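Arginine decarboxylase, A207R protein (Paramecium bursaria Chlorella virus 1, PDB 2NVA) decarboxylates arginine to agmatine with the help of pyridoxal 5'-phosphate, as a viral member of the class-II ornithine/lysine/arginine decarboxylase family. Local coordinates at residues V4-N7 and I8-A11; P13-T16 and K17-V21; V21-P24 and K25-E28. All coordinates share one frame; numbering follows the deposited sequence.

From the N terminus the chain first forms helix 2-11, where contact 1 joins two successive turns without enclosing any loop. The turn after that helix leads into contact 2, in which the entry to strand 18-22 folds against the residues just before it. The strand then runs on through Val21, which contacts 2 and 3 share; after Ser22 it ends, and through Ser23 the chain enters helix 24-37 (contact 3). The three contacts follow in series, none crossing another. Contacts 1 and 2 touch through Phe19, packed by Val5, Ile8 and Leu9, so the helix lies on the strand of the mixed beta sheet; contact 3 carries the chain from that sheet into the pyridoxal-binding barrel.

Contact 1. Residues V4-N7 and I8-A11; sequences VVNN and ILKA
Val5 and Leu9, one helical turn apart, meet by their branches: Val5 CG1 lies 4.3 Å from Leu9 CD1, a loose apolar touch. Leu9 CG also comes within 3.5 Å of Val5 O. Ile8 repeats this one residue earlier, with its longer branch turned back along the helix: CG1 lies anti to the carbonyl carbon (chi1 -60°) and rests 3.2 Å from Val4 O. Four i to i+4 backbone hydrogen bonds run through most of helix 2-11, up to its C-terminal residue; the helix is amphipathic and lies on the mixed beta sheet. Ile8 N to Val4 O and Leu9 N to Val5 O are both 3.0 Å long, and Lys10 N and Ala11 N reach Asn6 O and Asn7 O in the same way. The branched aliphatics suit the inner face, where Val5, Ile8 and Leu9 all touch Phe19 of strand 18-22, while Leu305 also packs on Val5 and Leu9. On the outer side Lys10 bends at chi3 (-84°), which brings its CE to 3.3 Å from Asn6 O, alongside that carbonyl. Such a long, flexible, charged residue fits a surface position, as does the small Ala11, whose CB sits 3.4 Å from Asn7 O.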
loop_
_atom_site.group_PDB
_atom_site.type_symbol
_atom_site.label_atom_id
_atom_site.label_comp_id
_atom_site.label_asym_id
_atom_site.label_seq_id
_atom_site.Cartn_x
_atom_site.Cartn_y
_atom_site.Cartn_z
ATOM N N VAL A 4 21.439 -20.886 -6.060
ATOM C CA VAL A 4 21.748 -19.513 -6.470
ATOM C C VAL A 4 21.612 -18.513 -5.314
ATOM O O VAL A 4 22.508 -17.695 -5.075
ATOM C CB VAL A 4 20.833 -19.063 -7.645
ATOM C CG1 VAL A 4 21.024 -17.583 -7.962
ATOM C CG2 VAL A 4 21.094 -19.910 -8.898
ATOM N N VAL A 5 20.484 -18.573 -4.600
ATOM C CA VAL A 5 20.258 -17.646 -3.479
ATOM C C VAL A 5 21.291 -17.886 -2.371
ATOM O O VAL A 5 21.849 -16.939 -1.811
ATOM C CB VAL A 5 18.809 -17.742 -2.910
ATOM C CG1 VAL A 5 18.631 -16.798 -1.717
ATOM C CG2 VAL A 5 17.806 -17.403 -3.975
ATOM N N ASN A 6 21.553 -19.156 -2.076
ATOM C CA ASN A 6 22.578 -19.501 -1.105
ATOM C C ASN A 6 23.940 -18.967 -1.533
ATOM O O ASN A 6 24.693 -18.475 -0.694
ATOM C CB ASN A 6 22.636 -21.013 -0.833
ATOM C CG ASN A 6 21.729 -21.442 0.324
ATOM O OD1 ASN A 6 20.886 -22.338 0.163
ATOM N ND2 ASN A 6 21.876 -20.796 1.480
ATOM N N ASN A 7 24.253 -19.037 -2.827
ATOM C CA ASN A 7 25.527 -18.502 -3.310
ATOM C C ASN A 7 25.615 -16.988 -3.167
ATOM O O ASN A 7 26.668 -16.456 -2.831
ATOM C CB ASN A 7 25.804 -18.922 -4.754
ATOM C CG ASN A 7 26.150 -20.405 -4.882
ATOM O OD1 ASN A 7 26.181 -20.921 -5.989
ATOM N ND2 ASN A 7 26.398 -21.095 -3.764
ATOM N N ILE A 8 24.504 -16.293 -3.413
ATOM C CA ILE A 8 24.440 -14.842 -3.210
ATOM C C ILE A 8 24.718 -14.471 -1.755
ATOM O O ILE A 8 25.455 -13.516 -1.479
ATOM C CB ILE A 8 23.052 -14.275 -3.608
ATOM C CG1 ILE A 8 22.744 -14.537 -5.084
ATOM C CG2 ILE A 8 22.923 -12.787 -3.251
ATOM C CD1 ILE A 8 23.664 -13.829 -6.036
ATOM N N LEU A 9 24.113 -15.215 -0.833
ATOM C CA LEU A 9 24.291 -14.957 0.593
ATOM C C LEU A 9 25.737 -15.183 1.019
ATOM O O LEU A 9 26.254 -14.441 1.848
ATOM C CB LEU A 9 23.362 -15.841 1.432
ATOM C CG LEU A 9 21.881 -15.478 1.340
ATOM C CD1 LEU A 9 21.016 -16.610 1.896
ATOM C CD2 LEU A 9 21.591 -14.133 2.046
ATOM N N LYS A 10 26.389 -16.202 0.452
ATOM C CA LYS A 10 27.792 -16.480 0.796
ATOM C C LYS A 10 28.741 -15.434 0.217
ATOM O O LYS A 10 29.758 -15.094 0.824
ATOM C CB LYS A 10 28.188 -17.893 0.351
ATOM C CG LYS A 10 27.797 -18.964 1.390
ATOM C CD LYS A 10 28.058 -20.378 0.864
ATOM C CE LYS A 10 26.880 -20.846 0.023
ATOM N NZ LYS A 10 27.262 -21.844 -1.064
ATOM N N ALA A 11 28.394 -14.936 -0.968
ATOM C CA ALA A 11 29.180 -13.908 -1.649
ATOM C C ALA A 11 28.954 -12.505 -1.057
ATOM O O ALA A 11 29.830 -11.641 -1.155
ATOM C CB ALA A 11 28.870 -13.915 -3.149
#

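Contact 2. Residues P13-T16 and K17-V21; sequences PHQT and KSFYV
Gln15 lays its aliphatic part beside the ring of Phe19, with CG 3.7 Å from Phe19 CD2 and 3.8 Å from CE2. The setting is the turn that feeds helix 2-11 into strand 18-22 of the mixed beta sheet, the second domain beside the TIM-like barrel in this decarboxylase family. The approach is oblique, and the planes of the Gln15 amide and the Phe19 ring stand 60° apart, so the two flat groups are not stacked. Gln15 gets there by extending its CG opposite the backbone N (chi1 -177°) and then bending at chi2, which turns the amide back toward the strand. Glutamine suits this margin because its methylenes can cover an aromatic while its polar end stays near other polar groups, Tyr370 and Asp368 among them.

Further out, neighbours help to place Phe19: Tyr370 meets its ring edge-to-face, Trp344 meets it steeply with the planes about 55° apart, and helix 2-11 covers it. A large aromatic is well suited to filling this buried ground between helix and sheet. The strand itself is fixed by backbone hydrogen bonds on two sides, between Ser18 and Asp368 and between Phe19 and Ala265. Ser18 OG bonds to Glu284, Lys17 reaches Glu366 in a salt bridge, and Thr16 packs on Asp97 of the second subunit. Lys17 O lies in the plane of the Phe19 ring, at its edge, 3.8 Å from Phe19 CD2.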
loop_
_atom_site.group_PDB
_atom_site.type_symbol
_atom_site.label_atom_id
_atom_site.label_comp_id
_atom_site.label_asym_id
_atom_site.label_seq_id
_atom_site.Cartn_x
_atom_site.Cartn_y
_atom_site.Cartn_z
ATOM N N PRO A 13 28.066 -11.656 2.502
ATOM C CA PRO A 13 27.756 -12.062 3.863
ATOM C C PRO A 13 27.204 -10.929 4.737
ATOM O O PRO A 13 26.699 -11.190 5.819
ATOM C CB PRO A 13 29.101 -12.571 4.395
ATOM C CG PRO A 13 30.111 -11.849 3.603
ATOM C CD PRO A 13 29.524 -11.714 2.242
ATOM N N HIS A 14 27.294 -9.690 4.274
ATOM C CA HIS A 14 26.751 -8.574 5.049
ATOM C C HIS A 14 25.408 -8.094 4.533
ATOM O O HIS A 14 24.930 -7.002 4.888
ATOM C CB HIS A 14 27.789 -7.473 5.164
ATOM C CG HIS A 14 29.000 -7.942 5.894
ATOM N ND1 HIS A 14 30.277 -7.838 5.388
ATOM C CD2 HIS A 14 29.102 -8.648 7.046
ATOM C CE1 HIS A 14 31.126 -8.394 6.238
ATOM N NE2 HIS A 14 30.436 -8.901 7.248
ATOM N N GLN A 15 24.779 -8.933 3.719
ATOM C CA GLN A 15 23.414 -8.666 3.253
ATOM C C GLN A 15 22.478 -8.515 4.455
ATOM O O GLN A 15 22.447 -9.380 5.339
ATOM C CB GLN A 15 22.946 -9.794 2.314
ATOM C CG GLN A 15 21.547 -9.587 1.699
ATOM C CD GLN A 15 21.460 -8.382 0.772
ATOM O OE1 GLN A 15 20.468 -7.651 0.793
ATOM N NE2 GLN A 15 22.480 -8.171 -0.038
ATOM N N THR A 16 21.728 -7.412 4.518
ATOM C CA THR A 16 20.747 -7.271 5.593
ATOM C C THR A 16 19.326 -7.076 5.082
ATOM O O THR A 16 18.408 -7.682 5.619
ATOM C CB THR A 16 21.071 -6.140 6.612
ATOM O OG1 THR A 16 21.193 -4.889 5.925
ATOM C CG2 THR A 16 22.360 -6.422 7.320
ATOM N N LYS A 17 19.150 -6.233 4.068
ATOM C CA LYS A 17 17.828 -5.993 3.465
ATOM C C LYS A 17 17.296 -7.246 2.782
ATOM O O LYS A 17 18.069 -8.088 2.335
ATOM C CB LYS A 17 17.900 -4.910 2.388
ATOM C CG LYS A 17 18.484 -3.589 2.796
ATOM C CD LYS A 17 18.385 -2.654 1.591
ATOM C CE LYS A 17 19.378 -1.531 1.653
ATOM N NZ LYS A 17 19.063 -0.581 2.746
ATOM N N SER A 18 15.970 -7.352 2.678
ATOM C CA SER A 18 15.379 -8.374 1.828
ATOM C C SER A 18 15.814 -8.100 0.387
ATOM O O SER A 18 16.207 -6.979 0.063
ATOM C CB SER A 18 13.867 -8.364 1.941
ATOM O OG SER A 18 13.344 -7.124 1.490
ATOM N N PHE A 19 15.780 -9.115 -0.466
ATOM C CA PHE A 19 16.264 -8.921 -1.841
ATOM C C PHE A 19 15.527 -9.786 -2.854
ATOM O O PHE A 19 15.191 -10.942 -2.580
ATOM C CB PHE A 19 17.801 -9.105 -1.946
ATOM C CG PHE A 19 18.308 -10.489 -1.557
ATOM C CD1 PHE A 19 18.518 -11.473 -2.532
ATOM C CD2 PHE A 19 18.621 -10.793 -0.227
ATOM C CE1 PHE A 19 19.014 -12.741 -2.180
ATOM C CE2 PHE A 19 19.094 -12.055 0.140
ATOM C CZ PHE A 19 19.303 -13.034 -0.839
ATOM N N TYR A 20 15.270 -9.194 -4.017
ATOM C CA TYR A 20 14.723 -9.915 -5.155
ATOM C C TYR A 20 15.870 -10.532 -5.932
ATOM O O TYR A 20 16.910 -9.890 -6.097
ATOM C CB TYR A 20 13.955 -8.965 -6.072
ATOM C CG TYR A 20 12.671 -8.469 -5.459
ATOM C CD1 TYR A 20 11.466 -9.157 -5.664
ATOM C CD2 TYR A 20 12.654 -7.325 -4.674
ATOM C CE1 TYR A 20 10.277 -8.711 -5.094
ATOM C CE2 TYR A 20 11.466 -6.872 -4.089
ATOM C CZ TYR A 20 10.284 -7.567 -4.304
ATOM O OH TYR A 20 9.112 -7.114 -3.741
ATOM N N VAL A 21 15.687 -11.772 -6.385
ATOM C CA VAL A 21 16.622 -12.384 -7.338
ATOM C C VAL A 21 15.850 -12.556 -8.634
ATOM O O VAL A 21 14.898 -13.342 -8.694
ATOM C CB VAL A 21 17.183 -13.748 -6.847
ATOM C CG1 VAL A 21 18.146 -14.348 -7.892
ATOM C CG2 VAL A 21 17.847 -13.589 -5.481
#

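Contact 3. Residues V21-P24 and K25-E28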
loop_
_atom_site.group_PDB
_atom_site.type_symbol
_atom_site.label_atom_id
_atom_site.label_comp_id
_atom_site.label_asym_id
_atom_site.label_seq_id
_atom_site.Cartn_x
_atom_site.Cartn_y
_atom_site.Cartn_z
ATOM N N VAL A 21 15.687 -11.772 -6.385
ATOM C CA VAL A 21 16.622 -12.384 -7.338
ATOM C C VAL A 21 15.850 -12.556 -8.634
ATOM O O VAL A 21 14.898 -13.342 -8.694
ATOM C CB VAL A 21 17.183 -13.748 -6.847
ATOM C CG1 VAL A 21 18.146 -14.348 -7.892
ATOM C CG2 VAL A 21 17.847 -13.589 -5.481
ATOM N N SER A 22 16.264 -11.810 -9.655
ATOM C CA SER A 22 15.491 -11.690 -10.890
ATOM C C SER A 22 16.235 -12.301 -12.058
ATOM O O SER A 22 17.451 -12.138 -12.164
ATOM C CB SER A 22 15.195 -10.214 -11.162
ATOM O OG SER A 22 14.482 -9.662 -10.062
ATOM N N SER A 23 15.512 -13.001 -12.925
ATOM C CA SER A 23 16.145 -13.682 -14.060
ATOM C C SER A 23 15.528 -13.312 -15.407
ATOM O O SER A 23 14.458 -13.813 -15.762
ATOM C CB SER A 23 16.121 -15.202 -13.880
ATOM O OG SER A 23 14.845 -15.602 -13.411
ATOM N N PRO A 24 16.214 -12.442 -16.161
ATOM C CA PRO A 24 15.772 -12.102 -17.511
ATOM C C PRO A 24 15.572 -13.329 -18.411
ATOM O O PRO A 24 14.663 -13.323 -19.245
ATOM C CB PRO A 24 16.900 -11.211 -18.048
ATOM C CG PRO A 24 17.573 -10.670 -16.830
ATOM C CD PRO A 24 17.408 -11.680 -15.738
ATOM N N LYS A 25 16.391 -14.370 -18.238
ATOM C CA LYS A 25 16.297 -15.573 -19.087
ATOM C C LYS A 25 14.951 -16.279 -18.929
ATOM O O LYS A 25 14.411 -16.827 -19.894
ATOM C CB LYS A 25 17.433 -16.547 -18.774
ATOM C CG LYS A 25 18.821 -15.903 -18.844
ATOM C CD LYS A 25 19.294 -15.691 -20.274
ATOM C CE LYS A 25 20.483 -14.704 -20.342
ATOM N NZ LYS A 25 20.017 -13.289 -20.005
ATOM N N ILE A 26 14.411 -16.275 -17.710
ATOM C CA ILE A 26 13.084 -16.829 -17.486
ATOM C C ILE A 26 12.053 -16.118 -18.355
ATOM O O ILE A 26 11.234 -16.758 -19.017
ATOM C CB ILE A 26 12.689 -16.819 -15.975
ATOM C CG1 ILE A 26 13.405 -17.968 -15.250
ATOM C CG2 ILE A 26 11.165 -16.939 -15.807
ATOM C CD1 ILE A 26 13.065 -18.068 -13.745
ATOM N N VAL A 27 12.112 -14.792 -18.370
ATOM C CA VAL A 27 11.160 -13.982 -19.131
ATOM C C VAL A 27 11.368 -14.170 -20.637
ATOM O O VAL A 27 10.392 -14.287 -21.371
ATOM C CB VAL A 27 11.255 -12.504 -18.731
ATOM C CG1 VAL A 27 10.402 -11.599 -19.662
ATOM C CG2 VAL A 27 10.805 -12.354 -17.281
ATOM N N GLU A 28 12.630 -14.227 -21.076
ATOM C CA GLU A 28 12.933 -14.544 -22.487
ATOM C C GLU A 28 12.295 -15.853 -22.943
ATOM O O GLU A 28 11.670 -15.904 -24.013
ATOM C CB GLU A 28 14.445 -14.575 -22.742
ATOM C CG GLU A 28 15.103 -13.199 -22.566
ATOM C CD GLU A 28 16.613 -13.239 -22.708
ATOM O OE1 GLU A 28 17.178 -12.210 -23.154
ATOM O OE2 GLU A 28 17.232 -14.289 -22.381
#
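Ser23 and Ile26 make the close part of this contact: Ser23 OG lies 3.1 Å from Ile26 CD1 and 3.3 Å from Ile26 CG1. Ser23 holds its hydroxyl between the backbone N and the carbonyl carbon (chi1 44°), which turns OG toward the isoleucine. This is a strand-to-helix junction with Ser23 at the N-cap position of helix 24-37, yet its side chain makes no capping bond; OG has instead a weak hydrogen bond to Tyr261 O. The small serine fits a buried place where strand gives way to helix. Its carbonyl takes a weak bond from Ile26 N, 3.1 Å long and bent to 127° at the hydrogen. Pro24 follows in the first turn, where an N-H has no helical carbonyl before it to bond, so proline loses nothing there. Its carbonyl accepts the first good helical bond, Glu28 N to Pro24 O, at 2.9 Å and nearly straight at 167°. Glu28 CG also rests 3.4 Å from Pro24 O.

Ser23 is buried, but Ile26 is exposed despite the close approach, and Lys25, apt for a solvent-facing place, makes the looser part. Its chain is bent at chi2 and chi4, and its NZ stands 3.8 Å from Glu28 OE2, a long salt bridge.

Inward, Val27 is buried against Leu55 of helix 53-61 and against Tyr261, while Pro24 packs on Val54 and Thr58 of that same helix. Upstream, Ser22 is paired through its backbone with Tyr370 and Ile372, and Val21 with Val263 of strand 262-274, so the junction sits between the sheet and the first helices of the barrel.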